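Local coordinates for protein glycoside hydrolase YxiA (PDB 3LV4) that probably hydrolyses glycosidic bonds in L-arabinan as a calcium-binding family 43 glycoside hydrolase of the endo-1,5-alpha-L-arabinanase type, at residues P58-Y61 / T67-W70; I122-G127 / I131-T136; P79-L84 / F89-N94; H150-F153 / L159-V162; A33-K36 / N42-Q45. All blocks are in the same frame, centred on the assembly; numbering follows the deposited sequence.

Contact 1 (P58-Y61 / T67-W70); sequences PNVY and TFEW
Phe68 reaches back from helix 65-71 to Val60 and Tyr61 in helix 60-63, joining two short consecutive helices on the outside of the five-bladed beta-propeller expected for this family. Thr67, the first residue of 67-70, packs on Tyr93, Ala95 and Ala104 of the propeller strands. Phe68 carries the contact itself. Its CG lies anti to its own carbonyl carbon (chi1 -62°), which sends the ring across the gap at about a right angle to both partners. Over one face sits Tyr61, whose CD1 is 3.7 Å from Phe68 CE2. The two ring planes are inclined at 52° and their centroids lie 5.0 Å apart, an oblique pair. Val60 meets the same ring differently: its CG2 is 3.8 Å from Phe68 CZ, and at the ring edge, near its plane, Val60 O comes to 3.4 Å from Phe68 CE2. The far end of Tyr61 is held by a bond from OH to Asp74 O. Farther along the helix, Trp70 packs on Ala104 and bonds through NE1 to Ser126 O.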
# COMPACT_ATOMS: atom_id res chain seq x y z
N PRO A 58 14.41 17.09 -15.79
CA PRO A 58 14.41 18.56 -15.84
C PRO A 58 13.68 19.14 -17.05
O PRO A 58 13.21 20.28 -16.99
CB PRO A 58 15.90 18.91 -15.90
CG PRO A 58 16.61 17.71 -15.37
CD PRO A 58 15.76 16.52 -15.70
N ASN A 59 13.60 18.39 -18.14
CA ASN A 59 12.88 18.81 -19.34
C ASN A 59 11.57 18.04 -19.49
O ASN A 59 11.12 17.77 -20.61
CB ASN A 59 13.73 18.57 -20.58
CG ASN A 59 13.96 17.09 -20.85
OD1 ASN A 59 14.11 16.29 -19.92
ND2 ASN A 59 14.00 16.72 -22.12
N VAL A 60 10.97 17.69 -18.35
CA VAL A 60 9.82 16.78 -18.32
C VAL A 60 8.74 17.06 -19.37
O VAL A 60 8.22 16.13 -19.98
CB VAL A 60 9.19 16.70 -16.90
CG1 VAL A 60 8.69 18.07 -16.46
CG2 VAL A 60 8.07 15.65 -16.84
N TYR A 61 8.40 18.33 -19.60
CA TYR A 61 7.29 18.61 -20.53
C TYR A 61 7.64 18.29 -21.98
O TYR A 61 6.75 17.97 -22.78
CB TYR A 61 6.75 20.04 -20.37
CG TYR A 61 5.86 20.20 -19.15
CD1 TYR A 61 4.73 19.41 -19.00
CD2 TYR A 61 6.16 21.12 -18.16
CE1 TYR A 61 3.91 19.53 -17.89
CE2 TYR A 61 5.34 21.26 -17.04
CZ TYR A 61 4.22 20.46 -16.92
OH TYR A 61 3.41 20.59 -15.82
N THR A 67 2.95 11.73 -23.69
CA THR A 67 2.11 11.26 -22.59
C THR A 67 1.20 12.38 -22.10
O THR A 67 -0.00 12.18 -21.90
CB THR A 67 2.99 10.70 -21.45
OG1 THR A 67 3.54 9.45 -21.87
CG2 THR A 67 2.17 10.47 -20.17
N PHE A 68 1.76 13.57 -21.91
CA PHE A 68 0.92 14.70 -21.54
C PHE A 68 -0.14 14.99 -22.61
O PHE A 68 -1.28 15.33 -22.29
CB PHE A 68 1.74 15.95 -21.22
CG PHE A 68 2.67 15.77 -20.05
CD1 PHE A 68 2.16 15.48 -18.79
CD2 PHE A 68 4.04 15.90 -20.21
CE1 PHE A 68 3.01 15.31 -17.71
CE2 PHE A 68 4.90 15.74 -19.14
CZ PHE A 68 4.39 15.44 -17.88
N GLU A 69 0.23 14.84 -23.88
CA GLU A 69 -0.71 15.10 -24.96
C GLU A 69 -1.84 14.09 -25.01
O GLU A 69 -3.00 14.46 -25.25
CB GLU A 69 0.00 15.11 -26.32
CG GLU A 69 0.97 16.27 -26.50
CD GLU A 69 1.76 16.16 -27.80
OE1 GLU A 69 1.47 15.23 -28.60
OE2 GLU A 69 2.66 17.00 -28.03
N TRP A 70 -1.52 12.81 -24.79
CA TRP A 70 -2.53 11.77 -24.80
C TRP A 70 -3.46 11.91 -23.60
O TRP A 70 -4.69 11.84 -23.74
CB TRP A 70 -1.91 10.37 -24.78
CG TRP A 70 -2.97 9.31 -24.70
CD1 TRP A 70 -3.43 8.68 -23.56
CD2 TRP A 70 -3.74 8.77 -25.79
NE1 TRP A 70 -4.42 7.79 -23.89
CE2 TRP A 70 -4.63 7.82 -25.24
CE3 TRP A 70 -3.75 9.00 -27.17
CZ2 TRP A 70 -5.53 7.10 -26.04
CZ3 TRP A 70 -4.64 8.27 -27.96
CH2 TRP A 70 -5.51 7.34 -27.39

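Contact 2 (I122-G127 / I131-T136); sequences IFLKSG and ISNDGT
Leu124 and Asn133 mark the closest backbone approach, their CA atoms 6.9 Å apart, too far for direct strand pairing. Residues 122-126 end the last strand of a propeller blade, and Phe123 and Leu124 both face Leu105 in a classic beta bulge; residues 131-136 are an irregular loop with a type I turn from Ser132 to Gly135. Asn133 alone spans the gap. Its CG stands beside the backbone N, anti to the carbonyl carbon (chi1 -67°), and carries the amide to the strand. The atom modelled as Asn133 ND2 lies 3.6 Å from Leu124 CD1. Behind Asn133 the turn is held by its own polar side chains. Ser132 OG accepts from Asp134 N in an ST turn and gives its proton to Thr136 O at 2.7 Å, an oxygen also gripped by Ser132 N. Asp134 OD1 takes Thr136 N in an Asx turn, and its syn lone pair receives Thr136 OG1 at 2.6 Å. Tyr188 OH bridges the segments, bonding both Lys125 O and Asn133 N. As modelled, Asn133 ND2 is 2.8 Å from Lys125 N, which sets two donors against each other, and its 3.1 Å approach to Lys125 O is badly angled. The identity of the amide atom at Lys125 is therefore doubtful, and the approach cannot be counted as a bond.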
# COMPACT_ATOMS: atom_id res chain seq x y z
N ILE A 122 6.02 5.20 -24.73
CA ILE A 122 4.74 4.72 -24.23
C ILE A 122 4.49 3.30 -24.71
O ILE A 122 4.75 2.99 -25.88
CB ILE A 122 3.59 5.60 -24.77
CG1 ILE A 122 3.74 7.05 -24.27
CG2 ILE A 122 2.23 4.98 -24.41
CD1 ILE A 122 2.80 8.05 -24.94
N PHE A 123 3.98 2.43 -23.83
CA PHE A 123 3.71 1.05 -24.23
C PHE A 123 2.30 0.56 -23.88
O PHE A 123 1.92 -0.54 -24.28
CB PHE A 123 4.79 0.07 -23.71
CG PHE A 123 4.87 -0.03 -22.20
CD1 PHE A 123 4.07 -0.93 -21.51
CD2 PHE A 123 5.75 0.76 -21.49
CE1 PHE A 123 4.14 -1.04 -20.13
CE2 PHE A 123 5.84 0.67 -20.10
CZ PHE A 123 5.04 -0.23 -19.42
N LEU A 124 1.53 1.37 -23.16
CA LEU A 124 0.14 1.05 -22.88
C LEU A 124 -0.68 2.34 -22.91
O LEU A 124 -0.21 3.38 -22.45
CB LEU A 124 0.01 0.37 -21.50
CG LEU A 124 -0.65 -1.00 -21.33
CD1 LEU A 124 -0.27 -1.99 -22.40
CD2 LEU A 124 -0.35 -1.56 -19.93
N LYS A 125 -1.90 2.27 -23.45
CA LYS A 125 -2.82 3.40 -23.42
C LYS A 125 -4.20 2.93 -23.02
O LYS A 125 -4.57 1.79 -23.29
CB LYS A 125 -2.91 4.09 -24.79
CG LYS A 125 -1.71 4.94 -25.17
CD LYS A 125 -1.90 5.49 -26.60
CE LYS A 125 -0.86 6.55 -26.94
NZ LYS A 125 -0.93 6.92 -28.39
N SER A 126 -4.97 3.81 -22.38
CA SER A 126 -6.37 3.55 -22.10
C SER A 126 -7.19 4.79 -22.45
O SER A 126 -6.63 5.88 -22.64
CB SER A 126 -6.58 3.16 -20.63
OG SER A 126 -6.01 4.10 -19.74
N GLY A 127 -8.50 4.61 -22.56
CA GLY A 127 -9.38 5.74 -22.80
C GLY A 127 -9.44 6.20 -24.25
O GLY A 127 -10.01 7.26 -24.53
N ILE A 131 -10.00 0.94 -30.93
CA ILE A 131 -9.32 -0.32 -30.63
C ILE A 131 -8.33 -0.18 -29.49
O ILE A 131 -7.46 0.69 -29.51
CB ILE A 131 -8.62 -0.84 -31.89
CG1 ILE A 131 -9.65 -1.10 -32.99
CG2 ILE A 131 -7.79 -2.09 -31.58
CD1 ILE A 131 -9.04 -1.29 -34.35
N SER A 132 -8.46 -1.04 -28.49
CA SER A 132 -7.62 -1.00 -27.30
C SER A 132 -6.39 -1.86 -27.49
O SER A 132 -6.20 -2.49 -28.54
CB SER A 132 -8.40 -1.51 -26.09
OG SER A 132 -8.42 -2.92 -26.07
N ASN A 133 -5.55 -1.91 -26.46
CA ASN A 133 -4.34 -2.72 -26.54
C ASN A 133 -4.57 -4.23 -26.57
O ASN A 133 -3.64 -4.99 -26.82
CB ASN A 133 -3.36 -2.34 -25.43
CG ASN A 133 -2.81 -0.93 -25.61
OD1 ASN A 133 -2.64 -0.46 -26.73
ND2 ASN A 133 -2.56 -0.26 -24.51
N ASP A 134 -5.81 -4.68 -26.33
CA ASP A 134 -6.09 -6.11 -26.48
C ASP A 134 -6.82 -6.43 -27.79
O ASP A 134 -7.18 -7.59 -28.05
CB ASP A 134 -6.76 -6.72 -25.24
CG ASP A 134 -8.27 -6.48 -25.19
OD1 ASP A 134 -8.84 -5.90 -26.13
OD2 ASP A 134 -8.88 -6.91 -24.19
N GLY A 135 -7.02 -5.40 -28.61
CA GLY A 135 -7.62 -5.56 -29.92
C GLY A 135 -9.11 -5.31 -29.94
O GLY A 135 -9.67 -4.97 -30.98
N THR A 136 -9.78 -5.49 -28.80
CA THR A 136 -11.20 -5.16 -28.71
C THR A 136 -11.36 -3.66 -28.43
O THR A 136 -10.43 -3.02 -27.93
CB THR A 136 -11.93 -5.99 -27.63
OG1 THR A 136 -11.45 -5.64 -26.33
CG2 THR A 136 -11.70 -7.47 -27.86

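Contact 3 (P79-L84 / F89-N94); sequences PDVTQL and FYMYYN
Leu84 and Tyr90 each carry CG anti to the carbonyl carbon (chi1 -58° and -73°), and these turns lay the leucine across the tyrosine ring. Leu84 CD1 stands 3.6 Å above the centroid of the Tyr90 ring, almost exactly on its normal, in a CH-pi contact, while Leu84 CG comes to 3.4 Å from Tyr90 CD1. Gln83, extended throughout, runs alongside Phe89 in the same direction with its amide plane 19° from the ring plane; Gln83 NE2 is 3.6 Å from Phe89 CZ and bonds to Gly87 O in the connecting turn. On the same face Val81 adds apolar contacts, its CG1 touching Phe89 CB and its CG2 4.0 Å from CE of the selenomethionine Met91. Four backbone bonds join the strands. The hydrogen-bonded pairs are Asp80 with Tyr92 and Thr82 with Tyr90, and the bonds from Tyr92 N to Asp80 O and from Tyr90 N to Thr82 O are both 2.8 Å long. Asp80 and Thr82 share the other face with Tyr90 and Tyr92. The Asp80 carboxylate is gripped by Ser17 OG at OD1 and by Thr151 N at OD2, linking three blades, and its side chain is about 6 Å from a calcium ion. This is the inner hairpin of a four-stranded propeller blade, with the side chain of Pro79 about 6 Å from that of Asp15, the predicted proton acceptor.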
# COMPACT_ATOMS: atom_id res chain seq x y z
N PRO A 79 4.04 6.50 -10.07
CA PRO A 79 5.03 5.72 -10.83
C PRO A 79 5.56 4.53 -10.04
O PRO A 79 5.24 4.33 -8.87
CB PRO A 79 6.16 6.73 -10.98
CG PRO A 79 6.17 7.40 -9.62
CD PRO A 79 4.69 7.57 -9.28
N ASP A 80 6.40 3.74 -10.70
CA ASP A 80 7.32 2.88 -9.97
C ASP A 80 8.71 3.07 -10.54
O ASP A 80 8.87 3.34 -11.73
CB ASP A 80 6.92 1.41 -10.05
CG ASP A 80 7.73 0.54 -9.10
OD1 ASP A 80 8.15 1.06 -8.04
OD2 ASP A 80 7.97 -0.65 -9.41
N VAL A 81 9.72 2.95 -9.70
CA VAL A 81 11.10 2.88 -10.17
C VAL A 81 11.67 1.56 -9.71
O VAL A 81 11.53 1.19 -8.54
CB VAL A 81 11.96 4.04 -9.64
CG1 VAL A 81 13.43 3.83 -10.03
CG2 VAL A 81 11.43 5.37 -10.17
N THR A 82 12.28 0.83 -10.64
CA THR A 82 12.85 -0.47 -10.31
C THR A 82 14.21 -0.61 -10.98
O THR A 82 14.37 -0.23 -12.13
CB THR A 82 11.92 -1.61 -10.76
OG1 THR A 82 10.67 -1.50 -10.05
CG2 THR A 82 12.54 -2.96 -10.47
N GLN A 83 15.18 -1.14 -10.24
CA GLN A 83 16.50 -1.41 -10.80
C GLN A 83 16.47 -2.78 -11.46
O GLN A 83 16.14 -3.78 -10.82
CB GLN A 83 17.57 -1.39 -9.71
CG GLN A 83 18.98 -1.30 -10.26
CD GLN A 83 20.02 -1.19 -9.16
OE1 GLN A 83 19.76 -1.55 -8.01
NE2 GLN A 83 21.20 -0.70 -9.50
N LEU A 84 16.84 -2.83 -12.74
CA LEU A 84 16.93 -4.11 -13.43
C LEU A 84 18.37 -4.63 -13.40
O LEU A 84 19.25 -4.02 -12.81
CB LEU A 84 16.42 -4.00 -14.87
CG LEU A 84 14.98 -3.52 -15.04
CD1 LEU A 84 14.48 -3.84 -16.44
CD2 LEU A 84 14.07 -4.11 -13.98
N PHE A 89 18.04 2.27 -13.70
CA PHE A 89 16.81 2.52 -12.98
C PHE A 89 15.68 2.80 -13.95
O PHE A 89 15.74 3.74 -14.74
CB PHE A 89 17.00 3.65 -11.96
CG PHE A 89 18.06 3.35 -10.94
CD1 PHE A 89 19.37 3.79 -11.12
CD2 PHE A 89 17.76 2.57 -9.83
CE1 PHE A 89 20.34 3.49 -10.18
CE2 PHE A 89 18.73 2.26 -8.90
CZ PHE A 89 20.02 2.72 -9.07
N TYR A 90 14.66 1.95 -13.89
CA TYR A 90 13.56 1.97 -14.84
C TYR A 90 12.33 2.56 -14.18
O TYR A 90 11.76 1.97 -13.25
CB TYR A 90 13.28 0.55 -15.33
CG TYR A 90 14.33 0.04 -16.29
CD1 TYR A 90 15.62 -0.24 -15.85
CD2 TYR A 90 14.03 -0.14 -17.63
CE1 TYR A 90 16.59 -0.68 -16.73
CE2 TYR A 90 14.98 -0.59 -18.51
CZ TYR A 90 16.25 -0.86 -18.07
OH TYR A 90 17.19 -1.30 -18.97
N MSE A 91 11.94 3.74 -14.65
CA MSE A 91 10.74 4.41 -14.17
C MSE A 91 9.55 4.12 -15.07
O MSE A 91 9.56 4.41 -16.27
CB MSE A 91 10.94 5.92 -14.08
CG MSE A 91 9.68 6.67 -13.65
SE MSE A 91 9.92 8.63 -13.67
CE MSE A 91 11.21 8.77 -12.20
N TYR A 92 8.52 3.53 -14.48
CA TYR A 92 7.27 3.32 -15.17
C TYR A 92 6.37 4.50 -14.82
O TYR A 92 5.84 4.59 -13.71
CB TYR A 92 6.68 1.97 -14.76
CG TYR A 92 7.59 0.86 -15.25
CD1 TYR A 92 7.35 0.23 -16.47
CD2 TYR A 92 8.74 0.50 -14.54
CE1 TYR A 92 8.20 -0.77 -16.94
CE2 TYR A 92 9.59 -0.50 -15.01
CZ TYR A 92 9.31 -1.12 -16.21
OH TYR A 92 10.16 -2.10 -16.69
N TYR A 93 6.25 5.43 -15.77
CA TYR A 93 5.54 6.68 -15.54
C TYR A 93 4.19 6.64 -16.23
O TYR A 93 3.98 5.85 -17.17
CB TYR A 93 6.37 7.86 -16.06
CG TYR A 93 6.53 7.85 -17.56
CD1 TYR A 93 5.50 8.27 -18.39
CD2 TYR A 93 7.71 7.41 -18.15
CE1 TYR A 93 5.64 8.25 -19.77
CE2 TYR A 93 7.87 7.40 -19.53
CZ TYR A 93 6.82 7.81 -20.34
OH TYR A 93 6.96 7.79 -21.71
N ASN A 94 3.28 7.50 -15.79
CA ASN A 94 1.94 7.53 -16.37
C ASN A 94 1.24 8.84 -16.09
O ASN A 94 1.54 9.54 -15.11
CB ASN A 94 1.11 6.34 -15.84
CG ASN A 94 1.10 6.27 -14.32
OD1 ASN A 94 1.96 5.64 -13.70
ND2 ASN A 94 0.12 6.91 -13.73

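Contact 4 (H150-F153 / L159-V162); sequences HTFF and LWMV
His150 pairs with Val162 and Phe152 with Trp160 through four backbone hydrogen bonds, two to each antiparallel pair, with the short strand axes 4.6 Å apart at 156°. Phe152 takes the cramped chi1 of 67°, its CG between N and the carbonyl carbon, which swings the ring over its cross-strand partner: Trp160 CB lies over one face, 3.7 Å from Phe152 CZ. The indole continues nearly parallel to that ring but slid aside, so the two barely overlap; Trp160 NE1 bonds to Asp154. Val162 CG1 packs 3.8 Å from His150 CB. On the opposite face, Leu159 CD1 sits over the centre of the Phe153 ring, 3.7 Å from its centroid, in a CH-pi contact, and also reaches Thr151 CG2. Thr151 OG1 is buried against Met161, a selenomethionine, 3.4 Å from its CG, and has no polar partner in the model. The imidazole of His150 leads away from the hairpin, stacks on Tyr204 and is bonded at ND1 to Ile205 N. The pair is the inner hairpin of a propeller blade, with the His150 side chain about 5 Å from a calcium ion and about 8 Å from the side chain of Asp148, predicted to tune the catalytic acid.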
# COMPACT_ATOMS: atom_id res chain seq x y z
N HIS A 150 3.49 -1.36 -10.51
CA HIS A 150 4.58 -1.85 -9.69
C HIS A 150 5.29 -2.95 -10.46
O HIS A 150 4.71 -3.99 -10.76
CB HIS A 150 4.08 -2.42 -8.36
CG HIS A 150 5.17 -3.06 -7.55
ND1 HIS A 150 4.94 -4.13 -6.71
CD2 HIS A 150 6.49 -2.80 -7.49
CE1 HIS A 150 6.09 -4.48 -6.15
NE2 HIS A 150 7.04 -3.69 -6.61
N THR A 151 6.56 -2.71 -10.78
CA THR A 151 7.35 -3.64 -11.57
C THR A 151 8.32 -4.34 -10.64
O THR A 151 9.09 -3.69 -9.92
CB THR A 151 8.13 -2.90 -12.67
OG1 THR A 151 7.19 -2.29 -13.58
CG2 THR A 151 9.04 -3.86 -13.43
N PHE A 152 8.28 -5.66 -10.63
CA PHE A 152 9.03 -6.40 -9.63
C PHE A 152 9.49 -7.74 -10.17
O PHE A 152 8.86 -8.32 -11.05
CB PHE A 152 8.18 -6.63 -8.38
CG PHE A 152 7.00 -7.54 -8.61
CD1 PHE A 152 7.07 -8.89 -8.28
CD2 PHE A 152 5.83 -7.05 -9.17
CE1 PHE A 152 5.98 -9.73 -8.50
CE2 PHE A 152 4.74 -7.89 -9.39
CZ PHE A 152 4.82 -9.24 -9.06
N PHE A 153 10.60 -8.23 -9.62
CA PHE A 153 11.08 -9.57 -9.92
C PHE A 153 10.42 -10.56 -8.96
O PHE A 153 10.32 -10.29 -7.76
CB PHE A 153 12.59 -9.65 -9.73
CG PHE A 153 13.39 -8.91 -10.77
CD1 PHE A 153 13.87 -7.63 -10.51
CD2 PHE A 153 13.68 -9.50 -11.99
CE1 PHE A 153 14.62 -6.95 -11.46
CE2 PHE A 153 14.43 -8.83 -12.95
CZ PHE A 153 14.91 -7.55 -12.68
N LEU A 159 10.40 -11.08 -14.42
CA LEU A 159 10.01 -9.70 -14.17
C LEU A 159 8.53 -9.53 -14.50
O LEU A 159 8.07 -9.96 -15.56
CB LEU A 159 10.86 -8.76 -15.03
CG LEU A 159 10.72 -7.25 -14.78
CD1 LEU A 159 11.12 -6.91 -13.34
CD2 LEU A 159 11.58 -6.46 -15.77
N TRP A 160 7.79 -8.91 -13.58
CA TRP A 160 6.35 -8.68 -13.73
C TRP A 160 6.04 -7.21 -13.54
O TRP A 160 6.80 -6.49 -12.89
CB TRP A 160 5.55 -9.46 -12.68
CG TRP A 160 5.72 -10.94 -12.72
CD1 TRP A 160 6.65 -11.68 -12.04
CD2 TRP A 160 4.92 -11.88 -13.46
NE1 TRP A 160 6.47 -13.02 -12.31
CE2 TRP A 160 5.42 -13.17 -13.18
CE3 TRP A 160 3.83 -11.75 -14.33
CZ2 TRP A 160 4.87 -14.32 -13.74
CZ3 TRP A 160 3.29 -12.90 -14.89
CH2 TRP A 160 3.81 -14.17 -14.60
N MSE A 161 4.90 -6.77 -14.07
CA MSE A 161 4.35 -5.47 -13.69
C MSE A 161 2.85 -5.60 -13.41
O MSE A 161 2.08 -5.97 -14.30
CB MSE A 161 4.56 -4.42 -14.78
CG MSE A 161 3.98 -3.06 -14.39
SE MSE A 161 4.10 -1.73 -15.84
CE MSE A 161 2.74 -2.51 -17.03
N VAL A 162 2.46 -5.31 -12.17
CA VAL A 162 1.04 -5.23 -11.82
C VAL A 162 0.63 -3.75 -11.85
O VAL A 162 1.43 -2.88 -11.52
CB VAL A 162 0.79 -5.84 -10.43
CG1 VAL A 162 1.55 -5.06 -9.33
CG2 VAL A 162 -0.72 -5.93 -10.12

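Contact 5 (A33-K36 / N42-Q45); sequences ASAK and NWTQ
Lys36 O accepts the shortest bond of the contact, 2.8 Å from Thr44 N and nearly straight in line with the carbonyl, and also receives the CA-H of Trp43 at 3.3 Å from its CA. Thr44 O also has two partners: Lys36 N donates to it at 3.0 Å, and Ala35 CA approaches to 3.1 Å. Lys36 and Thr44 thus form an antiparallel hydrogen-bonded pair, and Ala35 with Gln45 the adjoining non-hydrogen-bonded one. The indole of Trp43 flanks the end of this pairing. Its CG stands beside its backbone N (chi1 -64°), and this brings CE3 to 3.4 Å from Lys36 C; Lys36 N lies at the ring edge, in its plane, and Ala35 CB is 4.1 Å from Trp43 CE3. Val11 also packs on Ala35, Trp43 and Gln45. Gln45 bends at chi2 (89°), and its NE2 bonds to Thr12 O and Ser47 O. On the other face, Lys36 and Thr44 lie next to each other, and the extended lysine runs on to a salt bridge between NZ and Glu114. Ser34 OG bonds to Ser47 OG, extending the link between the strands. The arrangement is the outer hairpin of a four-stranded antiparallel propeller blade, its third and fourth strands, with 44-47 at the edge.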
# COMPACT_ATOMS: atom_id res chain seq x y z
N ALA A 33 7.18 13.56 -7.74
CA ALA A 33 7.69 13.85 -6.39
C ALA A 33 8.59 12.72 -5.92
O ALA A 33 8.40 11.56 -6.30
CB ALA A 33 6.53 14.03 -5.41
N SER A 34 9.56 13.05 -5.06
CA SER A 34 10.46 12.03 -4.51
C SER A 34 11.16 12.51 -3.25
O SER A 34 11.25 13.71 -2.99
CB SER A 34 11.50 11.61 -5.55
OG SER A 34 12.35 12.69 -5.90
N ALA A 35 11.64 11.55 -2.47
CA ALA A 35 12.31 11.85 -1.20
C ALA A 35 13.24 10.71 -0.88
O ALA A 35 13.12 9.62 -1.46
CB ALA A 35 11.29 12.02 -0.09
N LYS A 36 14.18 10.94 0.03
CA LYS A 36 15.12 9.89 0.40
C LYS A 36 15.45 9.94 1.88
O LYS A 36 15.28 10.98 2.54
CB LYS A 36 16.41 10.01 -0.43
CG LYS A 36 17.15 11.32 -0.24
CD LYS A 36 18.51 11.29 -0.92
CE LYS A 36 19.11 12.68 -1.02
NZ LYS A 36 20.42 12.67 -1.77
N ASN A 42 13.91 10.01 8.88
CA ASN A 42 14.27 11.37 8.50
C ASN A 42 14.43 11.50 7.01
O ASN A 42 15.48 11.18 6.44
CB ASN A 42 15.52 11.81 9.25
CG ASN A 42 15.28 11.88 10.74
OD1 ASN A 42 14.77 12.88 11.26
ND2 ASN A 42 15.60 10.80 11.45
N TRP A 43 13.36 11.95 6.36
CA TRP A 43 13.32 12.06 4.91
C TRP A 43 13.75 13.45 4.45
O TRP A 43 13.53 14.44 5.14
CB TRP A 43 11.92 11.76 4.37
CG TRP A 43 11.47 10.35 4.63
CD1 TRP A 43 10.82 9.89 5.74
CD2 TRP A 43 11.63 9.22 3.76
NE1 TRP A 43 10.57 8.54 5.61
CE2 TRP A 43 11.06 8.11 4.41
CE3 TRP A 43 12.21 9.03 2.50
CZ2 TRP A 43 11.04 6.83 3.84
CZ3 TRP A 43 12.19 7.76 1.93
CH2 TRP A 43 11.62 6.67 2.61
N THR A 44 14.37 13.48 3.27
CA THR A 44 14.72 14.72 2.60
C THR A 44 13.95 14.81 1.30
O THR A 44 13.96 13.88 0.49
CB THR A 44 16.23 14.76 2.32
OG1 THR A 44 16.94 14.75 3.56
CG2 THR A 44 16.59 16.00 1.52
N GLN A 45 13.25 15.92 1.10
CA GLN A 45 12.49 16.11 -0.13
C GLN A 45 13.45 16.37 -1.30
O GLN A 45 14.32 17.23 -1.21
CB GLN A 45 11.52 17.28 0.02
CG GLN A 45 10.49 17.37 -1.09
CD GLN A 45 9.25 16.57 -0.78
OE1 GLN A 45 8.73 16.63 0.34
NE2 GLN A 45 8.76 15.82 -1.76

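In the fold
The five contacts follow one another in series, none enclosing or crossing another. From the N terminus, contact 5 closes the hairpin of strands 33-37 and 44-47 in the first blade. Contact 1 then folds the helical connection to the next blade, contact 3 closes that blade's first hairpin, and contact 2 draws the loop after its last strand back onto it. Contact 4 closes the first hairpin of the following blade. Contacts 3 and 4, with centres about 10 Å apart, join their blades through Thr82 OG1 bonding to Thr151 O. Phe123 of contact 2 packs on Tyr92 and Met161, while Trp70 and Thr67 of contact 1 seat the helices against contacts 2 and 3.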